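Side-chain contacts in levoglucosan dehydrogenase (PDB 6A3F), which catalyses the NAD+-dependent oxidation of levoglucosan to 3-dehydrolevoglucosan and works as a homotetramer of the Gfo/Idh/MocA family: residues G32-G35 and K36-S39; Y42-M45 and P46-W50; S83-R86 and S87-D91. One frame throughout, in Å; residues are numbered along the deposited sequence.

Contact 1: G32-G35 and K36-S39; sequences GFMG and KAHS
Lys36 folds back beside the carbonyl of Phe33, and its chain is easiest to follow outward from the backbone. CB lies close to Phe33 O; CG, set between the backbone N and the carbonyl carbon (chi1 67°), comes nearer still, 3.6 Å from Phe33 O. The chain then bends at chi3, which brings CE back to 3.9 Å from Phe33 O. NZ reaches beyond the turn and donates to Leu345 O of the second subunit. Phe33 O itself accepts from Lys36 N at 3.3 Å, an almost perfectly straight bond.

This is the turn from strand 23-30 into helix 35-48, after the first strand of the Rossmann fold, where Gly32 and Gly35 fit the GxGxxG dinucleotide-binding pattern; Phe33 and Met34 both belong to the NADH site. Met34 O takes the next bond, from Ala37 N at 2.9 Å, with the donor standing above the carbonyl plane. The same oxygen also lies at the edge of the His38 ring, in its plane, 3.3 Å from CD2. On the far side of that ring ND1 is hydrogen-bonded to Asp98. Met34 bends at chi2 and chi3, and its CE rests 4.0 Å from Ala37 CB; Tyr355, another NADH-binding residue, touches both side chains.

One residue further on, Gly35 O is gripped twice by Ser39: the amide N donates at 2.9 Å, nearly in line with the C=O, while OG, turned back over its own backbone (chi1 53°), donates at 3.1 Å from a direction tilted out of the carbonyl plane.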
ATOM      1  N   GLY B  32     -16.039 -31.014  -3.153  1.00 40.38           N
ATOM      2  CA  GLY B  32     -15.260 -30.944  -1.874  1.00 48.50           C
ATOM      3  C   GLY B  32     -15.866 -29.967  -0.857  1.00 53.06           C
ATOM      4  O   GLY B  32     -17.108 -29.794  -0.776  1.00 46.92           O
ATOM      5  N   PHE B  33     -15.015 -29.286  -0.094  1.00 61.95           N
ATOM      6  CA  PHE B  33     -15.521 -28.279   0.900  1.00 70.24           C
ATOM      7  C   PHE B  33     -16.193 -27.106   0.160  1.00 58.38           C
ATOM      8  O   PHE B  33     -17.281 -26.534   0.599  1.00 40.86           O
ATOM      9  CB  PHE B  33     -14.381 -27.778   1.795  1.00 77.98           C
ATOM     10  CG  PHE B  33     -13.632 -28.854   2.544  1.00 91.68           C
ATOM     11  CD1 PHE B  33     -14.230 -30.073   2.851  1.00 95.88           C
ATOM     12  CD2 PHE B  33     -12.326 -28.637   2.964  1.00 96.22           C
ATOM     13  CE1 PHE B  33     -13.534 -31.053   3.544  1.00 97.35           C
ATOM     14  CE2 PHE B  33     -11.632 -29.618   3.660  1.00 98.31           C
ATOM     15  CZ  PHE B  33     -12.237 -30.823   3.950  1.00 96.65           C
ATOM     16  N   MET B  34     -15.549 -26.826  -0.987  1.00 45.40           N
ATOM     17  CA  MET B  34     -15.863 -25.694  -1.862  1.00 38.94           C
ATOM     18  C   MET B  34     -17.219 -25.854  -2.552  1.00 31.97           C
ATOM     19  O   MET B  34     -17.613 -24.975  -3.320  1.00 29.91           O
ATOM     20  CB  MET B  34     -14.767 -25.501  -2.909  1.00 35.09           C
ATOM     21  CG  MET B  34     -13.539 -24.828  -2.336  1.00 39.24           C
ATOM     22  SD  MET B  34     -13.942 -23.224  -1.534  1.00 42.26           S
ATOM     23  CE  MET B  34     -14.024 -22.186  -2.999  1.00 34.92           C
ATOM     24  N   GLY B  35     -17.954 -26.928  -2.299  1.00 29.67           N
ATOM     25  CA  GLY B  35     -19.361 -27.015  -2.728  1.00 28.69           C
ATOM     26  C   GLY B  35     -20.209 -25.858  -2.200  1.00 25.90           C
ATOM     27  O   GLY B  35     -21.175 -25.446  -2.860  1.00 26.62           O
ATOM     28  N   LYS B  36     -19.815 -25.298  -1.058  1.00 24.40           N
ATOM     29  CA  LYS B  36     -20.493 -24.125  -0.497  1.00 26.36           C
ATOM     30  C   LYS B  36     -20.472 -22.980  -1.533  1.00 24.13           C
ATOM     31  O   LYS B  36     -21.446 -22.196  -1.632  1.00 24.45           O
ATOM     32  CB  LYS B  36     -19.910 -23.701   0.862  1.00 28.65           C
ATOM     33  CG  LYS B  36     -18.483 -23.150   0.861  1.00 30.22           C
ATOM     34  CD  LYS B  36     -18.021 -22.535   2.175  1.00 30.61           C
ATOM     35  CE  LYS B  36     -17.421 -23.544   3.123  1.00 32.31           C
ATOM     36  NZ  LYS B  36     -16.915 -22.914   4.368  1.00 31.82           N
ATOM     37  N   ALA B  37     -19.416 -22.870  -2.336  1.00 22.04           N
ATOM     38  CA  ALA B  37     -19.349 -21.722  -3.238  1.00 25.95           C
ATOM     39  C   ALA B  37     -20.342 -21.893  -4.403  1.00 25.70           C
ATOM     40  O   ALA B  37     -20.941 -20.910  -4.910  1.00 24.07           O
ATOM     41  CB  ALA B  37     -17.931 -21.596  -3.759  1.00 25.98           C
ATOM     42  N   HIS B  38     -20.463 -23.155  -4.869  1.00 24.69           N
ATOM     43  CA  HIS B  38     -21.437 -23.539  -5.901  1.00 24.85           C
ATOM     44  C   HIS B  38     -22.871 -23.310  -5.397  1.00 23.68           C
ATOM     45  O   HIS B  38     -23.670 -22.687  -6.081  1.00 23.47           O
ATOM     46  CB  HIS B  38     -21.186 -24.984  -6.361  1.00 25.20           C
ATOM     47  CG  HIS B  38     -19.841 -25.215  -6.966  1.00 25.67           C
ATOM     48  ND1 HIS B  38     -19.656 -25.417  -8.322  1.00 24.12           N
ATOM     49  CD2 HIS B  38     -18.618 -25.342  -6.394  1.00 25.25           C
ATOM     50  CE1 HIS B  38     -18.384 -25.612  -8.559  1.00 27.00           C
ATOM     51  NE2 HIS B  38     -17.726 -25.574  -7.390  1.00 26.27           N
ATOM     52  N   SER B  39     -23.182 -23.809  -4.220  1.00 24.32           N
ATOM     53  CA  SER B  39     -24.572 -23.778  -3.762  1.00 27.51           C
ATOM     54  C   SER B  39     -24.935 -22.358  -3.346  1.00 27.31           C
ATOM     55  O   SER B  39     -26.080 -21.959  -3.535  1.00 29.85           O
ATOM     56  CB  SER B  39     -24.813 -24.787  -2.667  1.00 30.37           C
ATOM     57  OG  SER B  39     -23.874 -24.607  -1.631  1.00 32.51           O
TER

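Contact 2: Y42-M45 and P46-W50; sequences YAAM and PMFFW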
ATOM      1  N   TYR B  42     -25.972 -20.620  -6.637  1.00 24.02           N
ATOM      2  CA  TYR B  42     -27.290 -21.009  -7.147  1.00 26.07           C
ATOM      3  C   TYR B  42     -28.370 -20.363  -6.266  1.00 22.73           C
ATOM      4  O   TYR B  42     -29.402 -19.962  -6.777  1.00 25.43           O
ATOM      5  CB  TYR B  42     -27.402 -22.542  -7.274  1.00 25.42           C
ATOM      6  CG  TYR B  42     -26.425 -23.127  -8.270  1.00 23.77           C
ATOM      7  CD1 TYR B  42     -26.298 -22.576  -9.535  1.00 27.83           C
ATOM      8  CD2 TYR B  42     -25.543 -24.127  -7.908  1.00 27.67           C
ATOM      9  CE1 TYR B  42     -25.354 -23.038 -10.435  1.00 28.49           C
ATOM     10  CE2 TYR B  42     -24.577 -24.595  -8.793  1.00 28.56           C
ATOM     11  CZ  TYR B  42     -24.496 -24.057 -10.061  1.00 27.92           C
ATOM     12  OH  TYR B  42     -23.524 -24.465 -10.917  1.00 28.24           O
ATOM     13  N   ALA B  43     -28.124 -20.244  -4.978  1.00 24.57           N
ATOM     14  CA  ALA B  43     -29.093 -19.677  -4.043  1.00 24.53           C
ATOM     15  C   ALA B  43     -29.154 -18.155  -4.188  1.00 27.08           C
ATOM     16  O   ALA B  43     -30.251 -17.580  -4.198  1.00 29.19           O
ATOM     17  CB  ALA B  43     -28.753 -20.116  -2.649  1.00 25.43           C
ATOM     18  N   ALA B  44     -28.005 -17.493  -4.367  1.00 24.14           N
ATOM     19  CA  ALA B  44     -27.952 -16.042  -4.273  1.00 23.80           C
ATOM     20  C   ALA B  44     -28.087 -15.377  -5.630  1.00 24.29           C
ATOM     21  O   ALA B  44     -28.446 -14.233  -5.619  1.00 25.71           O
ATOM     22  CB  ALA B  44     -26.675 -15.548  -3.612  1.00 24.03           C
ATOM     23  N   MET B  45     -27.782 -16.047  -6.753  1.00 24.20           N
ATOM     24  CA  MET B  45     -27.748 -15.349  -8.031  1.00 24.59           C
ATOM     25  C   MET B  45     -29.074 -14.603  -8.310  1.00 25.76           C
ATOM     26  O   MET B  45     -29.022 -13.443  -8.631  1.00 23.02           O
ATOM     27  CB  MET B  45     -27.388 -16.266  -9.197  1.00 24.23           C
ATOM     28  CG  MET B  45     -27.349 -15.524 -10.523  1.00 26.57           C
ATOM     29  SD  MET B  45     -28.990 -15.502 -11.299  1.00 28.97           S
ATOM     30  CE  MET B  45     -28.948 -17.132 -12.053  1.00 34.07           C
ATOM     31  N   PRO B  46     -30.253 -15.230  -8.168  1.00 25.00           N
ATOM     32  CA  PRO B  46     -31.457 -14.396  -8.428  1.00 26.17           C
ATOM     33  C   PRO B  46     -31.713 -13.284  -7.378  1.00 26.97           C
ATOM     34  O   PRO B  46     -32.418 -12.307  -7.658  1.00 25.05           O
ATOM     35  CB  PRO B  46     -32.580 -15.437  -8.456  1.00 26.20           C
ATOM     36  CG  PRO B  46     -32.086 -16.538  -7.555  1.00 29.58           C
ATOM     37  CD  PRO B  46     -30.603 -16.616  -7.827  1.00 25.95           C
ATOM     38  N   MET B  47     -31.201 -13.422  -6.172  1.00 25.82           N
ATOM     39  CA  MET B  47     -31.302 -12.364  -5.181  1.00 27.37           C
ATOM     40  C   MET B  47     -30.565 -11.128  -5.704  1.00 25.55           C
ATOM     41  O   MET B  47     -31.013 -10.016  -5.451  1.00 24.35           O
ATOM     42  CB  MET B  47     -30.685 -12.735  -3.828  1.00 26.08           C
ATOM     43  CG  MET B  47     -31.191 -14.029  -3.241  1.00 27.45           C
ATOM     44  SD  MET B  47     -30.323 -14.359  -1.684  1.00 26.71           S
ATOM     45  CE  MET B  47     -31.101 -15.873  -1.103  1.00 24.92           C
ATOM     46  N   PHE B  48     -29.450 -11.346  -6.401  1.00 23.62           N
ATOM     47  CA  PHE B  48     -28.562 -10.260  -6.827  1.00 22.93           C
ATOM     48  C   PHE B  48     -29.015  -9.662  -8.149  1.00 23.68           C
ATOM     49  O   PHE B  48     -28.932  -8.448  -8.356  1.00 21.70           O
ATOM     50  CB  PHE B  48     -27.118 -10.782  -6.917  1.00 22.71           C
ATOM     51  CG  PHE B  48     -26.421 -10.864  -5.572  1.00 24.89           C
ATOM     52  CD1 PHE B  48     -27.055 -11.395  -4.468  1.00 27.41           C
ATOM     53  CD2 PHE B  48     -25.126 -10.416  -5.404  1.00 31.17           C
ATOM     54  CE1 PHE B  48     -26.421 -11.467  -3.236  1.00 29.62           C
ATOM     55  CE2 PHE B  48     -24.504 -10.460  -4.164  1.00 32.84           C
ATOM     56  CZ  PHE B  48     -25.146 -10.983  -3.080  1.00 31.38           C
ATOM     57  N   PHE B  49     -29.457 -10.541  -9.049  1.00 24.29           N
ATOM     58  CA  PHE B  49     -29.764 -10.131 -10.397  1.00 25.58           C
ATOM     59  C   PHE B  49     -31.227 -10.488 -10.678  1.00 26.42           C
ATOM     60  O   PHE B  49     -31.536 -11.665 -10.928  1.00 26.71           O
ATOM     61  CB  PHE B  49     -28.846 -10.869 -11.369  1.00 24.98           C
ATOM     62  CG  PHE B  49     -27.392 -10.505 -11.317  1.00 24.84           C
ATOM     63  CD1 PHE B  49     -26.897  -9.443 -12.061  1.00 23.70           C
ATOM     64  CD2 PHE B  49     -26.503 -11.223 -10.533  1.00 24.12           C
ATOM     65  CE1 PHE B  49     -25.553  -9.123 -12.057  1.00 25.17           C
ATOM     66  CE2 PHE B  49     -25.165 -10.877 -10.517  1.00 23.85           C
ATOM     67  CZ  PHE B  49     -24.679  -9.852 -11.310  1.00 22.52           C
ATOM     68  N   TRP B  50     -32.106  -9.491 -10.612  1.00 24.72           N
ATOM     69  CA  TRP B  50     -33.544  -9.728 -10.619  1.00 26.58           C
ATOM     70  C   TRP B  50     -34.288  -8.711 -11.510  1.00 27.71           C
ATOM     71  O   TRP B  50     -34.082  -7.487 -11.402  1.00 29.07           O
ATOM     72  CB  TRP B  50     -34.114  -9.708  -9.206  1.00 27.51           C
ATOM     73  CG  TRP B  50     -35.536 -10.176  -9.182  1.00 29.43           C
ATOM     74  CD1 TRP B  50     -36.661  -9.395  -9.210  1.00 30.85           C
ATOM     75  CD2 TRP B  50     -35.995 -11.537  -9.203  1.00 28.71           C
ATOM     76  NE1 TRP B  50     -37.782 -10.185  -9.197  1.00 32.54           N
ATOM     77  CE2 TRP B  50     -37.408 -11.498  -9.187  1.00 30.34           C
ATOM     78  CE3 TRP B  50     -35.360 -12.780  -9.189  1.00 28.66           C
ATOM     79  CZ2 TRP B  50     -38.193 -12.652  -9.156  1.00 28.95           C
ATOM     80  CZ3 TRP B  50     -36.132 -13.917  -9.152  1.00 30.37           C
ATOM     81  CH2 TRP B  50     -37.535 -13.854  -9.161  1.00 29.79           C
TER
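Across the join between 42-45 and 46-50 the helix kinks: neither Pro46 N nor Met47 N bonds to the turn before, proline having no N-H to give, and Pro46 CD sits 3.7 Å from Tyr42 O. Regular bonding returns with Phe48 N to Ala44 O (3.2 Å) and Phe49 N to Met45 O (3.0 Å), after which Phe49 leaves helical geometry. Met47 runs back along the preceding turn, its chain straight beyond CG (chi2 178°, chi3 177°), an extension that carries SD past Ala44 CA and leaves CE 3.6 Å from Ala43 O. Phe48 leans on the same turn, its CD1 3.4 Å from Ala44 O and CE1 4.1 Å from Ala44 CB.

All this is the C-terminal end of helix 35-48, the crossover of the beta-alpha-beta unit between strands 23-30 and 55-62, and it is buried partly against the second subunit, whose Lys36 makes a cation-pi contact with the Phe48 ring.

Met45 points CG away from its backbone N (chi1 -180°), then doubles back until SD is 3.4 Å from Pro46 N. Phe49 presents its ring edge to Met45 O, which lies near the ring plane, and the ring stacks on His364 of helix 355-371.

Contact 3: S83-R86 and S87-D91; sequences SDWR and SIIDD
Asp84 is the N-cap of helix 85-89, a short helix on the Rossmann domain, and Ser87, in the first turn, bonds back to its carbonyl. Among the polar contacts, Asp84 O takes two bonds from that serine: OG at 2.6 Å, nearly in line with the carbonyl, and the amide N at 3.1 Å, from above the carbonyl plane. Ser87 OG, tucked back between its own N and C (chi1 70°), is also hydrogen-bonded to Thr82. The capping bond, Arg86 N to Asp84 OD1, is weak. Further on, Trp85 O accepts from both Ile88 N and Ile89 N, and Arg86 O from Asp90 N at 2.8 Å.

The apolar packing belongs to Trp85. Ile89 CG1 meets the edge of its six-membered ring, in plane, 3.7 Å from CE3, and helix 106-115 covers the pair through Ile109 and Ala112. Arg86 lies over one face of the indole, CG 3.7 Å above the ring plane and displaced toward the rim.

Between the charged groups a single water makes the bridge. NE of Arg86 stays 4.8 Å from OD2 of Asp90. The water, in the guanidinium plane, accepts from Arg86 NH2 over a short 2.5 Å and donates to Asp90 OD1 at 2.8 Å.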
ATOM      1  N   SER B  83     -24.963 -41.418  -4.987  1.00 39.69           N
ATOM      2  CA  SER B  83     -23.537 -41.757  -5.154  1.00 38.30           C
ATOM      3  C   SER B  83     -23.233 -42.140  -6.607  1.00 38.59           C
ATOM      4  O   SER B  83     -22.114 -42.561  -6.923  1.00 38.18           O
ATOM      5  CB  SER B  83     -23.150 -42.874  -4.238  1.00 41.31           C
ATOM      6  OG  SER B  83     -24.130 -43.898  -4.325  1.00 41.51           O
ATOM      7  N   ASP B  84     -24.215 -42.019  -7.488  1.00 38.60           N
ATOM      8  CA  ASP B  84     -24.046 -42.411  -8.867  1.00 41.75           C
ATOM      9  C   ASP B  84     -24.301 -41.217  -9.764  1.00 37.69           C
ATOM     10  O   ASP B  84     -25.434 -40.845 -10.021  1.00 35.56           O
ATOM     11  CB  ASP B  84     -25.027 -43.529  -9.209  1.00 43.15           C
ATOM     12  CG  ASP B  84     -24.916 -43.975 -10.644  1.00 48.01           C
ATOM     13  OD1 ASP B  84     -23.841 -43.793 -11.275  1.00 43.72           O
ATOM     14  OD2 ASP B  84     -25.926 -44.521 -11.137  1.00 60.66           O
ATOM     15  N   TRP B  85     -23.230 -40.641 -10.259  1.00 40.07           N
ATOM     16  CA  TRP B  85     -23.341 -39.452 -11.088  1.00 36.00           C
ATOM     17  C   TRP B  85     -24.071 -39.759 -12.394  1.00 34.34           C
ATOM     18  O   TRP B  85     -24.791 -38.897 -12.918  1.00 32.15           O
ATOM     19  CB  TRP B  85     -21.952 -38.827 -11.310  1.00 38.44           C
ATOM     20  CG  TRP B  85     -20.948 -39.614 -12.109  1.00 34.38           C
ATOM     21  CD1 TRP B  85     -19.846 -40.230 -11.588  1.00 35.40           C
ATOM     22  CD2 TRP B  85     -20.874 -39.804 -13.539  1.00 33.97           C
ATOM     23  NE1 TRP B  85     -19.106 -40.798 -12.588  1.00 37.77           N
ATOM     24  CE2 TRP B  85     -19.716 -40.572 -13.793  1.00 36.30           C
ATOM     25  CE3 TRP B  85     -21.650 -39.399 -14.637  1.00 38.73           C
ATOM     26  CZ2 TRP B  85     -19.340 -40.966 -15.078  1.00 38.57           C
ATOM     27  CZ3 TRP B  85     -21.279 -39.775 -15.911  1.00 39.64           C
ATOM     28  CH2 TRP B  85     -20.142 -40.567 -16.124  1.00 41.00           C
ATOM     29  N   ARG B  86     -23.961 -40.982 -12.932  1.00 35.65           N
ATOM     30  CA  ARG B  86     -24.674 -41.308 -14.176  1.00 38.82           C
ATOM     31  C   ARG B  86     -26.181 -41.095 -14.000  1.00 34.20           C
ATOM     32  O   ARG B  86     -26.841 -40.733 -14.961  1.00 38.47           O
ATOM     33  CB  ARG B  86     -24.409 -42.753 -14.635  1.00 44.47           C
ATOM     34  CG  ARG B  86     -22.943 -43.049 -14.942  1.00 49.63           C
ATOM     35  CD  ARG B  86     -22.747 -44.106 -16.013  1.00 57.21           C
ATOM     36  NE  ARG B  86     -23.210 -43.659 -17.330  1.00 58.93           N
ATOM     37  CZ  ARG B  86     -22.425 -43.180 -18.295  1.00 56.43           C
ATOM     38  NH1 ARG B  86     -21.109 -43.262 -18.189  1.00 56.05           N
ATOM     39  NH2 ARG B  86     -22.957 -42.597 -19.355  1.00 55.14           N
ATOM     40  N   SER B  87     -26.715 -41.304 -12.787  1.00 32.55           N
ATOM     41  CA  SER B  87     -28.169 -41.181 -12.536  1.00 36.59           C
ATOM     42  C   SER B  87     -28.647 -39.741 -12.749  1.00 35.28           C
ATOM     43  O   SER B  87     -29.826 -39.479 -13.080  1.00 38.53           O
ATOM     44  CB  SER B  87     -28.535 -41.650 -11.156  1.00 37.68           C
ATOM     45  OG  SER B  87     -28.049 -40.758 -10.169  1.00 41.80           O
ATOM     46  N   ILE B  88     -27.723 -38.812 -12.522  1.00 39.14           N
ATOM     47  CA  ILE B  88     -27.990 -37.403 -12.766  1.00 35.43           C
ATOM     48  C   ILE B  88     -28.018 -37.168 -14.276  1.00 30.44           C
ATOM     49  O   ILE B  88     -28.962 -36.554 -14.770  1.00 34.38           O
ATOM     50  CB  ILE B  88     -26.954 -36.489 -12.065  1.00 34.43           C
ATOM     51  CG1 ILE B  88     -27.053 -36.572 -10.545  1.00 33.46           C
ATOM     52  CG2 ILE B  88     -27.149 -35.067 -12.551  1.00 35.49           C
ATOM     53  CD1 ILE B  88     -25.925 -35.875  -9.780  1.00 35.23           C
ATOM     54  N   ILE B  89     -26.978 -37.628 -14.976  1.00 30.15           N
ATOM     55  CA  ILE B  89     -26.855 -37.491 -16.438  1.00 33.98           C
ATOM     56  C   ILE B  89     -28.117 -38.109 -17.088  1.00 36.83           C
ATOM     57  O   ILE B  89     -28.629 -37.565 -18.063  1.00 36.19           O
ATOM     58  CB  ILE B  89     -25.549 -38.163 -16.950  1.00 36.97           C
ATOM     59  CG1 ILE B  89     -24.236 -37.502 -16.485  1.00 42.45           C
ATOM     60  CG2 ILE B  89     -25.564 -38.342 -18.468  1.00 35.08           C
ATOM     61  CD1 ILE B  89     -24.336 -36.099 -15.930  1.00 39.64           C
ATOM     62  N   ASP B  90     -28.628 -39.239 -16.593  1.00 40.88           N
ATOM     63  CA  ASP B  90     -29.811 -39.924 -17.252  1.00 42.88           C
ATOM     64  C   ASP B  90     -31.203 -39.443 -16.793  1.00 43.95           C
ATOM     65  O   ASP B  90     -32.239 -39.987 -17.204  1.00 37.01           O
ATOM     66  CB  ASP B  90     -29.730 -41.449 -17.083  1.00 44.67           C
ATOM     67  CG  ASP B  90     -28.475 -42.027 -17.703  1.00 46.63           C
ATOM     68  OD1 ASP B  90     -27.979 -41.450 -18.672  1.00 49.95           O
ATOM     69  OD2 ASP B  90     -27.939 -43.025 -17.203  1.00 47.88           O
ATOM     70  N   ASP B  91     -31.249 -38.404 -15.967  1.00 34.69           N
ATOM     71  CA  ASP B  91     -32.510 -37.955 -15.403  1.00 32.54           C
ATOM     72  C   ASP B  91     -32.950 -36.893 -16.343  1.00 37.63           C
ATOM     73  O   ASP B  91     -32.299 -35.863 -16.429  1.00 35.48           O
ATOM     74  CB  ASP B  91     -32.317 -37.441 -13.982  1.00 35.76           C
ATOM     75  CG  ASP B  91     -33.575 -36.923 -13.329  1.00 34.40           C
ATOM     76  OD1 ASP B  91     -34.565 -36.617 -14.025  1.00 38.99           O
ATOM     77  OD2 ASP B  91     -33.527 -36.782 -12.068  1.00 37.77           O
TER
HETATM   78  O   HOH W   1     -25.336 -41.808 -19.542  1.00 52.07           O

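All three contacts are local, at or near helix ends, within the NAD-binding Rossmann domain. Contacts 1 and 2 open and close the same helix, 35-48, with centres about 16 Å apart, and both touch the second subunit: the two ends of the helix meet across the subunit interface. They also share Asp98, whose OD2 is hydrogen-bonded to both His38 ND1 and Tyr42 OH. Contact 1 holds NADH-binding residues itself; in contact 2 the side chain of Tyr42 is about 9 Å from that of Ala150 of that site. Contact 3 stands apart, its centre about 19 Å from that of contact 1, yet the Trp85 side chain is about 7 Å from that of NADH-binding Thr101.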